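Local coordinates for protein taurocyamine kinase (Schistosoma mansoni, PDB 4WOD) that catalyses the reversible, magnesium-dependent transfer of phosphate between ATP and the guanidino group of taurocyamine, at residues A[7-12]-A[49-54]; A[60-65]-A[75-80]; A[68-73]-A[260-265]. The protein carries 4 engineered substitutions. All blocks are in the same frame, centred on the assembly; numbering follows the deposited sequence.

Contact 1: residues A[7-12]-A[49-54]. Engineered in segment 7-12: Val11 (natural residue Ala).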
ATOM      1  N   GLN A   7      -9.329   2.099  34.120  1.00 15.32           N
ATOM      2  CA  GLN A   7     -10.566   1.539  33.577  1.00 19.81           C
ATOM      3  C   GLN A   7     -11.343   2.575  32.758  1.00 18.65           C
ATOM      4  O   GLN A   7     -11.894   2.228  31.704  1.00 19.59           O
ATOM      5  CB  GLN A   7     -11.447   0.954  34.688  1.00 18.96           C
ATOM      6  CG  GLN A   7     -11.808   1.927  35.782  1.00 19.25           C
ATOM      7  CD  GLN A   7     -12.614   1.273  36.903  1.00 17.62           C
ATOM      8  OE1 GLN A   7     -12.831   0.059  36.912  1.00 22.95           O
ATOM      9  NE2 GLN A   7     -13.058   2.081  37.846  1.00 20.05           N
ATOM     10  N   ASN A   8     -11.374   3.836  33.203  1.00 14.68           N
ATOM     11  CA  ASN A   8     -12.046   4.889  32.432  1.00 18.82           C
ATOM     12  C   ASN A   8     -11.410   5.090  31.080  1.00 18.36           C
ATOM     13  O   ASN A   8     -12.090   5.294  30.080  1.00 13.96           O
ATOM     14  CB  ASN A   8     -12.027   6.239  33.154  1.00 15.33           C
ATOM     15  CG  ASN A   8     -13.045   6.320  34.279  1.00 19.80           C
ATOM     16  OD1 ASN A   8     -13.574   5.303  34.715  1.00 18.72           O
ATOM     17  ND2 ASN A   8     -13.301   7.533  34.763  1.00 20.39           N
ATOM     18  N   LEU A   9     -10.085   5.081  31.074  1.00 16.94           N
ATOM     19  CA  LEU A   9      -9.321   5.356  29.864  1.00 18.69           C
ATOM     20  C   LEU A   9      -9.521   4.211  28.863  1.00 18.38           C
ATOM     21  O   LEU A   9      -9.644   4.429  27.647  1.00 18.79           O
ATOM     22  CB  LEU A   9      -7.828   5.557  30.207  1.00 14.68           C
ATOM     23  CG  LEU A   9      -7.421   6.823  30.989  1.00 21.72           C
ATOM     24  CD1 LEU A   9      -5.898   6.870  31.281  1.00 15.81           C
ATOM     25  CD2 LEU A   9      -7.881   8.098  30.292  1.00 19.42           C
ATOM     26  N   GLN A  10      -9.581   2.988  29.376  1.00 17.49           N
ATOM     27  CA  GLN A  10      -9.831   1.832  28.525  1.00 18.14           C
ATOM     28  C   GLN A  10     -11.195   1.943  27.841  1.00 18.43           C
ATOM     29  O   GLN A  10     -11.300   1.795  26.628  1.00 19.34           O
ATOM     30  CB  GLN A  10      -9.771   0.523  29.318  1.00 19.08           C
ATOM     31  CG  GLN A  10      -9.997  -0.708  28.452  1.00 16.94           C
ATOM     32  CD  GLN A  10     -10.610  -1.869  29.225  1.00 22.20           C
ATOM     33  OE1 GLN A  10     -11.424  -1.656  30.118  1.00 27.92           O
ATOM     34  NE2 GLN A  10     -10.208  -3.099  28.896  1.00 20.41           N
ATOM     35  N   VAL A  11     -12.237   2.185  28.625  1.00 18.02           N
ATOM     36  CA  VAL A  11     -13.565   2.422  28.055  1.00 20.96           C
ATOM     37  C   VAL A  11     -13.589   3.544  26.998  1.00 23.97           C
ATOM     38  O   VAL A  11     -14.191   3.375  25.934  1.00 28.94           O
ATOM     39  CB  VAL A  11     -14.571   2.722  29.166  1.00 20.57           C
ATOM     40  CG1 VAL A  11     -15.877   3.303  28.592  1.00 27.29           C
ATOM     41  CG2 VAL A  11     -14.843   1.445  29.944  1.00 22.15           C
ATOM     42  N   LYS A  12     -12.925   4.669  27.268  1.00 21.10           N
ATOM     43  CA  LYS A  12     -12.842   5.766  26.298  1.00 23.15           C
ATOM     44  C   LYS A  12     -12.174   5.325  24.994  1.00 23.98           C
ATOM     45  O   LYS A  12     -12.685   5.569  23.892  1.00 22.68           O
ATOM     46  CB  LYS A  12     -12.076   6.959  26.892  1.00 24.14           C
ATOM     47  CG  LYS A  12     -12.846   7.762  27.927  1.00 25.75           C
ATOM     48  CD  LYS A  12     -12.025   8.940  28.436  1.00 33.17           C
ATOM     49  CE  LYS A  12     -12.891   9.912  29.207  1.00 32.19           C
ATOM     50  NZ  LYS A  12     -13.800  10.672  28.301  1.00 44.57           N
ATOM     51  N   CYS A  49       0.661   6.088  31.082  1.00 16.02           N
ATOM     52  CA  CYS A  49       1.197   5.634  29.788  1.00 15.62           C
ATOM     53  C   CYS A  49       0.196   5.719  28.627  1.00 14.59           C
ATOM     54  O   CYS A  49       0.577   6.060  27.515  1.00 13.58           O
ATOM     55  CB  CYS A  49       1.690   4.185  29.870  1.00 14.38           C
ATOM     56  SG  CYS A  49       3.012   3.830  31.044  1.00 18.89           S
ATOM     57  N   VAL A  50      -1.064   5.374  28.886  1.00 18.08           N
ATOM     58  CA  VAL A  50      -2.071   5.250  27.824  1.00 16.12           C
ATOM     59  C   VAL A  50      -2.998   6.453  27.697  1.00 14.92           C
ATOM     60  O   VAL A  50      -3.838   6.518  26.787  1.00 17.43           O
ATOM     61  CB  VAL A  50      -2.961   3.985  28.031  1.00 19.20           C
ATOM     62  CG1 VAL A  50      -2.119   2.714  27.947  1.00 16.78           C
ATOM     63  CG2 VAL A  50      -3.716   4.059  29.364  1.00 16.88           C
ATOM     64  N   ASN A  51      -2.845   7.397  28.611  1.00 19.16           N
ATOM     65  CA  ASN A  51      -3.685   8.581  28.664  1.00 17.20           C
ATOM     66  C   ASN A  51      -3.812   9.288  27.317  1.00 19.43           C
ATOM     67  O   ASN A  51      -4.913   9.614  26.885  1.00 15.45           O
ATOM     68  CB  ASN A  51      -3.136   9.550  29.704  1.00 17.63           C
ATOM     69  CG  ASN A  51      -4.092  10.685  29.988  1.00 20.16           C
ATOM     70  OD1 ASN A  51      -5.145  10.482  30.589  1.00 18.70           O
ATOM     71  ND2 ASN A  51      -3.738  11.876  29.555  1.00 16.21           N
ATOM     72  N   THR A  52      -2.689   9.496  26.635  1.00 15.05           N
ATOM     73  CA  THR A  52      -2.728  10.236  25.371  1.00 18.79           C
ATOM     74  C   THR A  52      -3.561   9.493  24.308  1.00 16.98           C
ATOM     75  O   THR A  52      -4.148  10.120  23.417  1.00 19.95           O
ATOM     76  CB  THR A  52      -1.293  10.515  24.832  1.00 18.11           C
ATOM     77  OG1 THR A  52      -1.315  11.622  23.917  1.00 15.86           O
ATOM     78  CG2 THR A  52      -0.718   9.269  24.139  1.00 20.00           C
ATOM     79  N   ASN A  53      -3.654   8.171  24.412  1.00 16.19           N
ATOM     80  CA  ASN A  53      -4.447   7.419  23.437  1.00 16.54           C
ATOM     81  C   ASN A  53      -5.935   7.697  23.578  1.00 16.62           C
ATOM     82  O   ASN A  53      -6.678   7.648  22.599  1.00 20.24           O
ATOM     83  CB  ASN A  53      -4.199   5.927  23.559  1.00 15.16           C
ATOM     84  CG  ASN A  53      -2.776   5.552  23.235  1.00 20.12           C
ATOM     85  OD1 ASN A  53      -2.043   5.058  24.097  1.00 20.24           O
ATOM     86  ND2 ASN A  53      -2.373   5.772  21.983  1.00 18.06           N
ATOM     87  N   ALA A  54      -6.364   7.967  24.799  1.00 18.55           N
ATOM     88  CA  ALA A  54      -7.774   8.254  25.066  1.00 18.38           C
ATOM     89  C   ALA A  54      -8.243   9.533  24.387  1.00 23.68           C
ATOM     90  O   ALA A  54      -9.431   9.697  24.125  1.00 26.66           O
ATOM     91  CB  ALA A  54      -8.020   8.347  26.569  1.00 22.82           C
TER

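Contact 2: residues A[60-65]-A[75-80]. With ARG (arginine), chain B.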
ATOM      1  N   LEU A  60      -0.882   5.755  17.362  1.00 20.65           N
ATOM      2  CA  LEU A  60      -0.747   4.308  17.257  1.00 20.79           C
ATOM      3  C   LEU A  60      -0.263   3.618  18.546  1.00 21.26           C
ATOM      4  O   LEU A  60      -0.646   2.483  18.848  1.00 20.57           O
ATOM      5  CB  LEU A  60       0.227   3.990  16.126  1.00 25.55           C
ATOM      6  CG  LEU A  60       0.295   2.532  15.698  1.00 25.23           C
ATOM      7  CD1 LEU A  60      -1.070   2.111  15.196  1.00 21.62           C
ATOM      8  CD2 LEU A  60       1.353   2.365  14.606  1.00 31.18           C
ATOM      9  N   LEU A  61       0.591   4.312  19.285  1.00 20.13           N
ATOM     10  CA  LEU A  61       1.328   3.736  20.412  1.00 19.22           C
ATOM     11  C   LEU A  61       1.027   4.411  21.752  1.00 18.40           C
ATOM     12  O   LEU A  61       0.624   5.564  21.786  1.00 19.13           O
ATOM     13  CB  LEU A  61       2.832   3.825  20.136  1.00 16.10           C
ATOM     14  CG  LEU A  61       3.321   2.978  18.962  1.00 23.05           C
ATOM     15  CD1 LEU A  61       4.806   3.179  18.733  1.00 23.27           C
ATOM     16  CD2 LEU A  61       3.012   1.512  19.190  1.00 21.82           C
ATOM     17  N   PRO A  62       1.215   3.682  22.866  1.00 18.82           N
ATOM     18  CA  PRO A  62       1.192   4.373  24.160  1.00 16.94           C
ATOM     19  C   PRO A  62       2.473   5.185  24.320  1.00 18.57           C
ATOM     20  O   PRO A  62       3.306   5.211  23.401  1.00 17.30           O
ATOM     21  CB  PRO A  62       1.153   3.232  25.184  1.00 16.71           C
ATOM     22  CG  PRO A  62       1.841   2.049  24.443  1.00 19.94           C
ATOM     23  CD  PRO A  62       1.387   2.223  22.998  1.00 18.06           C
ATOM     24  N   ARG A  63       2.660   5.803  25.476  1.00 14.96           N
ATOM     25  CA  ARG A  63       3.987   6.306  25.800  1.00 18.71           C
ATOM     26  C   ARG A  63       4.393   5.653  27.107  1.00 18.41           C
ATOM     27  O   ARG A  63       3.791   4.665  27.512  1.00 20.22           O
ATOM     28  CB  ARG A  63       4.000   7.844  25.861  1.00 15.72           C
ATOM     29  CG  ARG A  63       3.565   8.521  24.526  1.00 15.53           C
ATOM     30  CD  ARG A  63       4.600   8.301  23.375  1.00 18.21           C
ATOM     31  NE  ARG A  63       4.293   9.033  22.134  1.00 16.34           N
ATOM     32  CZ  ARG A  63       3.477   8.607  21.177  1.00 19.45           C
ATOM     33  NH1 ARG A  63       2.840   7.443  21.291  1.00 20.96           N
ATOM     34  NH2 ARG A  63       3.287   9.351  20.087  1.00 22.53           N
ATOM     35  N   SER A  64       5.413   6.173  27.772  1.00 18.29           N
ATOM     36  CA  SER A  64       5.829   5.563  29.026  1.00 19.64           C
ATOM     37  C   SER A  64       5.958   6.618  30.104  1.00 18.93           C
ATOM     38  O   SER A  64       6.567   7.662  29.889  1.00 16.00           O
ATOM     39  CB  SER A  64       7.144   4.789  28.851  1.00 16.69           C
ATOM     40  OG  SER A  64       8.096   5.545  28.131  1.00 16.20           O
ATOM     41  N   CYS A  65       5.360   6.328  31.255  1.00 15.03           N
ATOM     42  CA  CYS A  65       5.414   7.207  32.413  1.00 18.78           C
ATOM     43  C   CYS A  65       6.846   7.433  32.902  1.00 18.13           C
ATOM     44  O   CYS A  65       7.175   8.497  33.424  1.00 17.95           O
ATOM     45  CB  CYS A  65       4.548   6.627  33.536  1.00 20.19           C
ATOM     46  SG  CYS A  65       4.931   4.919  34.065  1.00 17.96           S
ATOM     47  N   ASP A  75       3.567  -7.232  30.327  1.00 19.43           N
ATOM     48  CA  ASP A  75       2.632  -8.032  29.526  1.00 21.06           C
ATOM     49  C   ASP A  75       1.986  -7.171  28.446  1.00 21.16           C
ATOM     50  O   ASP A  75       1.670  -7.651  27.354  1.00 24.38           O
ATOM     51  CB  ASP A  75       1.525  -8.659  30.390  1.00 18.70           C
ATOM     52  CG  ASP A  75       2.044  -9.634  31.423  1.00 27.25           C
ATOM     53  OD1 ASP A  75       3.223 -10.055  31.358  1.00 24.49           O
ATOM     54  OD2 ASP A  75       1.243  -9.993  32.308  1.00 30.64           O
ATOM     55  N   PHE A  76       1.774  -5.898  28.776  1.00 20.25           N
ATOM     56  CA  PHE A  76       1.183  -4.931  27.857  1.00 20.06           C
ATOM     57  C   PHE A  76       2.219  -4.428  26.851  1.00 19.21           C
ATOM     58  O   PHE A  76       2.015  -4.514  25.638  1.00 18.89           O
ATOM     59  CB  PHE A  76       0.574  -3.760  28.646  1.00 19.97           C
ATOM     60  CG  PHE A  76       0.168  -2.577  27.799  1.00 20.02           C
ATOM     61  CD1 PHE A  76      -0.975  -2.625  27.004  1.00 22.97           C
ATOM     62  CD2 PHE A  76       0.916  -1.395  27.820  1.00 19.29           C
ATOM     63  CE1 PHE A  76      -1.354  -1.525  26.225  1.00 19.61           C
ATOM     64  CE2 PHE A  76       0.543  -0.278  27.037  1.00 17.39           C
ATOM     65  CZ  PHE A  76      -0.592  -0.345  26.242  1.00 19.44           C
ATOM     66  N   PHE A  77       3.335  -3.898  27.350  1.00 19.63           N
ATOM     67  CA  PHE A  77       4.315  -3.278  26.442  1.00 18.00           C
ATOM     68  C   PHE A  77       5.010  -4.278  25.513  1.00 21.14           C
ATOM     69  O   PHE A  77       5.321  -3.928  24.373  1.00 19.64           O
ATOM     70  CB  PHE A  77       5.375  -2.497  27.233  1.00 17.48           C
ATOM     71  CG  PHE A  77       4.934  -1.112  27.631  1.00 17.74           C
ATOM     72  CD1 PHE A  77       4.958  -0.068  26.711  1.00 18.68           C
ATOM     73  CD2 PHE A  77       4.484  -0.854  28.917  1.00 15.00           C
ATOM     74  CE1 PHE A  77       4.542   1.216  27.070  1.00 17.99           C
ATOM     75  CE2 PHE A  77       4.074   0.432  29.285  1.00 17.50           C
ATOM     76  CZ  PHE A  77       4.100   1.471  28.346  1.00 13.94           C
ATOM     77  N   ASP A  78       5.283  -5.497  25.991  1.00 19.06           N
ATOM     78  CA  ASP A  78       5.951  -6.488  25.136  1.00 22.05           C
ATOM     79  C   ASP A  78       5.041  -6.843  23.964  1.00 23.22           C
ATOM     80  O   ASP A  78       5.496  -7.022  22.831  1.00 17.80           O
ATOM     81  CB  ASP A  78       6.333  -7.742  25.922  1.00 23.80           C
ATOM     82  CG  ASP A  78       7.724  -7.646  26.515  1.00 28.51           C
ATOM     83  OD1 ASP A  78       8.327  -6.554  26.412  1.00 29.83           O
ATOM     84  OD2 ASP A  78       8.212  -8.647  27.087  1.00 32.57           O
ATOM     85  N   ALA A  79       3.745  -6.901  24.241  1.00 16.68           N
ATOM     86  CA  ALA A  79       2.774  -7.169  23.195  1.00 18.12           C
ATOM     87  C   ALA A  79       2.768  -6.034  22.174  1.00 19.21           C
ATOM     88  O   ALA A  79       2.819  -6.285  20.961  1.00 20.72           O
ATOM     89  CB  ALA A  79       1.390  -7.373  23.795  1.00 21.19           C
ATOM     90  N   VAL A  80       2.741  -4.788  22.655  1.00 17.45           N
ATOM     91  CA  VAL A  80       2.747  -3.622  21.771  1.00 18.76           C
ATOM     92  C   VAL A  80       4.027  -3.546  20.925  1.00 19.76           C
ATOM     93  O   VAL A  80       3.996  -3.252  19.723  1.00 19.28           O
ATOM     94  CB  VAL A  80       2.587  -2.307  22.594  1.00 19.90           C
ATOM     95  CG1 VAL A  80       2.884  -1.085  21.745  1.00 17.91           C
ATOM     96  CG2 VAL A  80       1.187  -2.227  23.216  1.00 15.17           C
TER
HETATM   97  N   ARG B 801       3.972   5.569  16.032  1.00 28.73           N
HETATM   98  CA  ARG B 801       3.710   6.554  17.045  1.00 33.12           C
HETATM   99  C   ARG B 801       2.260   6.840  17.389  1.00 26.41           C
HETATM  100  O   ARG B 801       1.426   7.062  16.477  1.00 23.55           O
HETATM  101  CB  ARG B 801       4.445   7.811  16.759  1.00 40.46           C
HETATM  102  CG  ARG B 801       5.865   7.749  17.210  1.00 35.81           C
HETATM  103  CD  ARG B 801       5.986   8.710  18.335  1.00 36.02           C
HETATM  104  NE  ARG B 801       7.332   8.728  18.826  1.00 35.69           N
HETATM  105  CZ  ARG B 801       8.001   9.826  19.033  1.00 34.97           C
HETATM  106  NH1 ARG B 801       9.218   9.775  19.485  1.00 37.48           N
HETATM  107  NH2 ARG B 801       7.447  10.975  18.759  1.00 40.28           N
HETATM  108  OXT ARG B 801       2.102   6.778  18.618  1.00 22.89           O

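Contact 3: residues A[68-73]-A[260-265]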
ATOM      1  N   ASN A  68      10.965   2.601  33.672  1.00 17.44           N
ATOM      2  CA  ASN A  68      10.614   1.328  34.270  1.00 17.10           C
ATOM      3  C   ASN A  68       9.256   0.819  33.843  1.00 20.90           C
ATOM      4  O   ASN A  68       8.833  -0.266  34.291  1.00 18.53           O
ATOM      5  CB  ASN A  68      10.622   1.420  35.792  1.00 16.82           C
ATOM      6  CG  ASN A  68      11.974   1.741  36.344  1.00 29.90           C
ATOM      7  OD1 ASN A  68      12.204   2.849  36.838  1.00 39.98           O
ATOM      8  ND2 ASN A  68      12.891   0.779  36.271  1.00 33.92           N
ATOM      9  N   ALA A  69       8.550   1.615  33.036  1.00 12.05           N
ATOM     10  CA  ALA A  69       7.216   1.224  32.605  1.00 13.98           C
ATOM     11  C   ALA A  69       7.289  -0.062  31.794  1.00 16.66           C
ATOM     12  O   ALA A  69       6.401  -0.907  31.880  1.00 18.41           O
ATOM     13  CB  ALA A  69       6.555   2.313  31.799  1.00 16.56           C
ATOM     14  N   TYR A  70       8.344  -0.207  30.995  1.00 17.34           N
ATOM     15  CA  TYR A  70       8.433  -1.349  30.107  1.00 18.46           C
ATOM     16  C   TYR A  70       8.536  -2.643  30.910  1.00 14.63           C
ATOM     17  O   TYR A  70       7.919  -3.642  30.549  1.00 16.93           O
ATOM     18  CB  TYR A  70       9.614  -1.190  29.139  1.00 17.17           C
ATOM     19  CG  TYR A  70       9.413  -0.021  28.185  1.00 17.86           C
ATOM     20  CD1 TYR A  70       8.530  -0.126  27.123  1.00 16.71           C
ATOM     21  CD2 TYR A  70      10.079   1.183  28.364  1.00 13.84           C
ATOM     22  CE1 TYR A  70       8.318   0.913  26.261  1.00 16.49           C
ATOM     23  CE2 TYR A  70       9.876   2.243  27.494  1.00 15.41           C
ATOM     24  CZ  TYR A  70       8.999   2.101  26.444  1.00 16.21           C
ATOM     25  OH  TYR A  70       8.778   3.137  25.565  1.00 16.75           O
ATOM     26  N   GLU A  71       9.275  -2.614  32.013  1.00 14.87           N
ATOM     27  CA  GLU A  71       9.356  -3.771  32.895  1.00 16.46           C
ATOM     28  C   GLU A  71       8.099  -3.950  33.761  1.00 22.49           C
ATOM     29  O   GLU A  71       7.564  -5.062  33.859  1.00 21.60           O
ATOM     30  CB  GLU A  71      10.585  -3.665  33.787  1.00 22.13           C
ATOM     31  CG  GLU A  71      10.727  -4.798  34.794  1.00 28.85           C
ATOM     32  CD  GLU A  71      10.703  -6.192  34.156  1.00 37.18           C
ATOM     33  OE1 GLU A  71      10.215  -7.126  34.828  1.00 36.90           O
ATOM     34  OE2 GLU A  71      11.169  -6.356  33.003  1.00 33.08           O
ATOM     35  N   THR A  72       7.605  -2.853  34.335  1.00 17.35           N
ATOM     36  CA  THR A  72       6.515  -2.913  35.326  1.00 15.12           C
ATOM     37  C   THR A  72       5.212  -3.364  34.686  1.00 16.09           C
ATOM     38  O   THR A  72       4.477  -4.183  35.252  1.00 20.42           O
ATOM     39  CB  THR A  72       6.316  -1.551  36.014  1.00 18.52           C
ATOM     40  OG1 THR A  72       7.570  -1.110  36.544  1.00 20.49           O
ATOM     41  CG2 THR A  72       5.265  -1.645  37.167  1.00 13.23           C
ATOM     42  N   PHE A  73       4.925  -2.857  33.492  1.00 16.10           N
ATOM     43  CA  PHE A  73       3.731  -3.312  32.763  1.00 16.20           C
ATOM     44  C   PHE A  73       4.103  -4.145  31.538  1.00 15.72           C
ATOM     45  O   PHE A  73       3.556  -3.982  30.441  1.00 15.33           O
ATOM     46  CB  PHE A  73       2.869  -2.106  32.386  1.00 14.17           C
ATOM     47  CG  PHE A  73       2.721  -1.105  33.506  1.00 17.79           C
ATOM     48  CD1 PHE A  73       1.966  -1.416  34.636  1.00 21.17           C
ATOM     49  CD2 PHE A  73       3.324   0.142  33.433  1.00 17.09           C
ATOM     50  CE1 PHE A  73       1.810  -0.497  35.669  1.00 16.15           C
ATOM     51  CE2 PHE A  73       3.183   1.072  34.470  1.00 18.62           C
ATOM     52  CZ  PHE A  73       2.419   0.749  35.593  1.00 18.01           C
ATOM     53  N   ASP A 260      19.015  -5.631  27.471  1.00 23.28           N
ATOM     54  CA  ASP A 260      19.346  -6.493  26.353  1.00 23.00           C
ATOM     55  C   ASP A 260      18.118  -7.005  25.611  1.00 19.24           C
ATOM     56  O   ASP A 260      18.248  -7.749  24.652  1.00 21.04           O
ATOM     57  CB  ASP A 260      20.206  -7.675  26.822  1.00 27.28           C
ATOM     58  CG  ASP A 260      21.542  -7.227  27.405  1.00 27.82           C
ATOM     59  OD1 ASP A 260      22.476  -6.961  26.609  1.00 27.43           O
ATOM     60  OD2 ASP A 260      21.651  -7.126  28.651  1.00 30.77           O
ATOM     61  N   ARG A 261      16.939  -6.585  26.041  1.00 19.45           N
ATOM     62  CA  ARG A 261      15.709  -6.892  25.330  1.00 19.17           C
ATOM     63  C   ARG A 261      15.260  -5.730  24.419  1.00 21.43           C
ATOM     64  O   ARG A 261      15.001  -5.928  23.227  1.00 20.28           O
ATOM     65  CB  ARG A 261      14.631  -7.240  26.350  1.00 21.47           C
ATOM     66  CG  ARG A 261      13.328  -7.750  25.800  1.00 24.42           C
ATOM     67  CD  ARG A 261      12.510  -8.302  26.966  1.00 34.98           C
ATOM     68  NE  ARG A 261      12.354  -7.310  28.028  1.00 34.49           N
ATOM     69  CZ  ARG A 261      11.370  -6.428  28.034  1.00 32.66           C
ATOM     70  NH1 ARG A 261      10.498  -6.468  27.049  1.00 34.90           N
ATOM     71  NH2 ARG A 261      11.248  -5.527  29.008  1.00 30.48           N
ATOM     72  N   LEU A 262      15.192  -4.514  24.968  1.00 18.48           N
ATOM     73  CA  LEU A 262      14.705  -3.367  24.206  1.00 18.04           C
ATOM     74  C   LEU A 262      15.805  -2.439  23.724  1.00 18.93           C
ATOM     75  O   LEU A 262      15.524  -1.445  23.056  1.00 17.71           O
ATOM     76  CB  LEU A 262      13.706  -2.550  25.048  1.00 17.95           C
ATOM     77  CG  LEU A 262      12.555  -3.399  25.610  1.00 18.64           C
ATOM     78  CD1 LEU A 262      11.624  -2.571  26.471  1.00 15.92           C
ATOM     79  CD2 LEU A 262      11.787  -4.067  24.483  1.00 20.74           C
ATOM     80  N   GLY A 263      17.050  -2.720  24.082  1.00 16.56           N
ATOM     81  CA  GLY A 263      18.102  -1.760  23.795  1.00 19.08           C
ATOM     82  C   GLY A 263      17.954  -0.475  24.608  1.00 17.20           C
ATOM     83  O   GLY A 263      17.668  -0.532  25.806  1.00 17.46           O
ATOM     84  N   PHE A 264      18.175   0.678  23.967  1.00 15.64           N
ATOM     85  CA  PHE A 264      18.048   1.975  24.644  1.00 13.01           C
ATOM     86  C   PHE A 264      16.576   2.324  24.859  1.00 16.60           C
ATOM     87  O   PHE A 264      15.764   2.347  23.917  1.00 14.37           O
ATOM     88  CB  PHE A 264      18.729   3.086  23.857  1.00 11.75           C
ATOM     89  CG  PHE A 264      20.226   3.000  23.855  1.00 12.90           C
ATOM     90  CD1 PHE A 264      20.946   3.320  25.002  1.00 12.91           C
ATOM     91  CD2 PHE A 264      20.905   2.591  22.727  1.00 15.01           C
ATOM     92  CE1 PHE A 264      22.329   3.248  25.012  1.00 16.22           C
ATOM     93  CE2 PHE A 264      22.299   2.516  22.722  1.00 15.04           C
ATOM     94  CZ  PHE A 264      23.003   2.859  23.861  1.00 14.82           C
ATOM     95  N   ILE A 265      16.237   2.574  26.108  1.00 15.58           N
ATOM     96  CA  ILE A 265      14.875   2.974  26.461  1.00 15.12           C
ATOM     97  C   ILE A 265      14.571   4.372  25.927  1.00 16.85           C
ATOM     98  O   ILE A 265      15.421   5.278  25.989  1.00 13.99           O
ATOM     99  CB  ILE A 265      14.675   2.946  27.992  1.00 15.23           C
ATOM    100  CG1 ILE A 265      15.034   1.567  28.564  1.00 15.82           C
ATOM    101  CG2 ILE A 265      13.252   3.380  28.381  1.00 15.58           C
ATOM    102  CD1 ILE A 265      14.335   0.392  27.900  1.00 20.33           C
TER
HETATM  103  O   HOH W   1       8.555  -4.236  27.656  1.00 22.64           O

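Contact 1: residues A[7-12]-A[49-54]
Leu9 carries this contact, pushing both of its methyl groups from helix 6-14 against the side of helix 46-55. One branch, CD2, meets the methyl of Ala54, with 3.7 Å between Leu9 CD2 and Ala54 CB. The other branch reaches the Val50 side chain, Leu9 CD1 lying 4.0 Å from Val50 CG2. Asn51 adds a third neighbour, its amide oxygen lying close to both methyls, with Asn51 OD1 3.6 Å from Leu9 CD2. The leucine and asparagine side chains cross obliquely; the touch is van der Waals packing, and no hydrogen bond spans the two segments. CG of Leu9 stands anti to the carbonyl carbon (chi1 -69°), beside the backbone N, on the way to these neighbours. At the exposed margin Lys12 adds a thinner touch: its CB is 4.3 Å from Ala54 CB, after which the chain leads its amino group away from the partner helix.

Asn51 is held by a second shell. Its CG stands anti to the backbone N (chi1 -170°), and its ND2 gives a hydrogen bond to the carbonyl of Asp194, so the amide has a polar partner beyond the helix pair although its oxygen rests against leucine methyls. Leu9 also touches Ala47 and Tyr55 of helix 46-55, which extend its surround.

The two helices run in roughly the same direction, at 34°, and their axes come within 9.0 Å; the backbones are closest where Lys12 CA and Ala54 CA are 5.8 Å apart. Leu6 and Ile13 continue the packing of helix 6-14 on Val50 and Ala54. Farther along, Val50 touches Phe76 of helix 74-84, so helix 46-55 packs on both helix 6-14 and helix 74-84 in this small helical domain.

Contact 2: residues A[60-65]-A[75-80]
Pro62 meets three side chains of helix 74-84 with its ring. From CB outward, the first neighbour is Phe76, with Pro62 CB 4.0 Å from Phe76 CE2. CG comes closer, Pro62 CG standing 3.7 Å from Phe76 CE2, as the proline and phenylalanine slide past each other in opposite directions; the same CG also touches Phe77 CE1. CD reaches Val80, the two side chains meeting tip to tip with Pro62 CD 3.8 Å from Val80 CG1. That valine methyl, anti to the backbone N of Val80 (chi1 168°), is shared: Leu61 CD2 also packs on it, 3.6 Å from Val80 CG1, the two side chains meeting at a slant. Phe77 turns a ring edge to the loop backbone, Phe77 CZ lying 3.3 Å from Arg63 O, near the plane of the ring.

In the phosphagen kinase fold this loop of the N-terminal domain belongs to the guanidino-substrate pocket, and here it holds the carboxylate of bound arginine. Leu60 N donates to one oxygen, O. The other, OXT, accepts from Leu61 N and from Arg63 NH1, with a weak third bond from Arg63 NH2.

Arg63 leaves the loop on the side away from the helix and bends at chi2 (-68°). CD of the bound arginine lies over one face of its guanidinium. Arg63 NH1 also bonds to Pro62 O at 3.1 Å; NH1 stands well above the carbonyl plane, while Pro62 O lies close to the guanidinium plane. The side chain lies near Cys268, the predicted active-site residue. Ser64 OG bonds to the carbonyl of Phe267, and Asn53 of helix 46-55 donates to Leu61 O.

Contact 3: residues A[68-73]-A[260-265]
Tyr70 supplies the apolar part of the contact, meeting Leu262 and Ile265 through different portions of its side chain. Leu262 CD1 packs near the root of the tyrosine, 3.6 Å from Tyr70 CB and only slightly farther from CG, the two side chains crossing at a slant. Farther out, Ile265 CG2 lies 3.7 Å from Tyr70 CE2, and here the side chains slide past each other in opposite directions. CG2, anti to the backbone N of Ile265, is the branch that touches the ring. The phenol oxygen passes on to bond with the carbonyl of Thr266, just beyond the segment, while the ring meets Phe77 edge-to-face.

Water makes the polar link. A single molecule donates to Tyr70 O at 3.0 Å and accepts from Arg261 NH1, also at 3.0 Å, in the plane of the guanidinium at its edge. One face of that guanidinium rests on Leu262 CG. NH1 is also placed against Asp78 of helix 74-84 as a salt bridge, though the modelled separation is implausibly short and its exact geometry doubtful.

Charge alone relates Arg261 to Glu71. Glu71 OE2 is 4.1 Å from Arg261 NH2, with the oxygen well out of the guanidinium plane, no N-H pointing at it and the two flat groups 79° apart; the attraction is probably modest at this exposed margin.

Leu262 and Gly263 form a classic beta bulge opposite Asn259, where the short strands 258-259 and 263-264 pair as a hairpin. The contact thus joins the small helical domain to the catalytic domain, the two-domain arrangement of phosphagen kinases, and the Tyr70 side chain lies about 6 Å from that of the predicted active-site Cys268.

In the fold
Contacts 1 and 2 lie within the N-terminal helical domain, whereas contact 3 ties that domain to the catalytic one. All three are largely buried, but contacts 1 and 3 each reach an exposed margin, at Lys12 and Glu71. Helix 46-55 of contact 1 is bonded to the loop of contact 2 through Cys49 O with Arg63 N, and Cys49 also packs on Ala69 of contact 3. Helix 74-84 lends Phe77 to contact 2, and the same ring meets Tyr70 of contact 3. Their chemistry differs accordingly: purely van der Waals between helices in contact 1, apolar packing behind a ligand-binding loop in contact 2, and mixed apolar, water-mediated and charged at the domain boundary in contact 3.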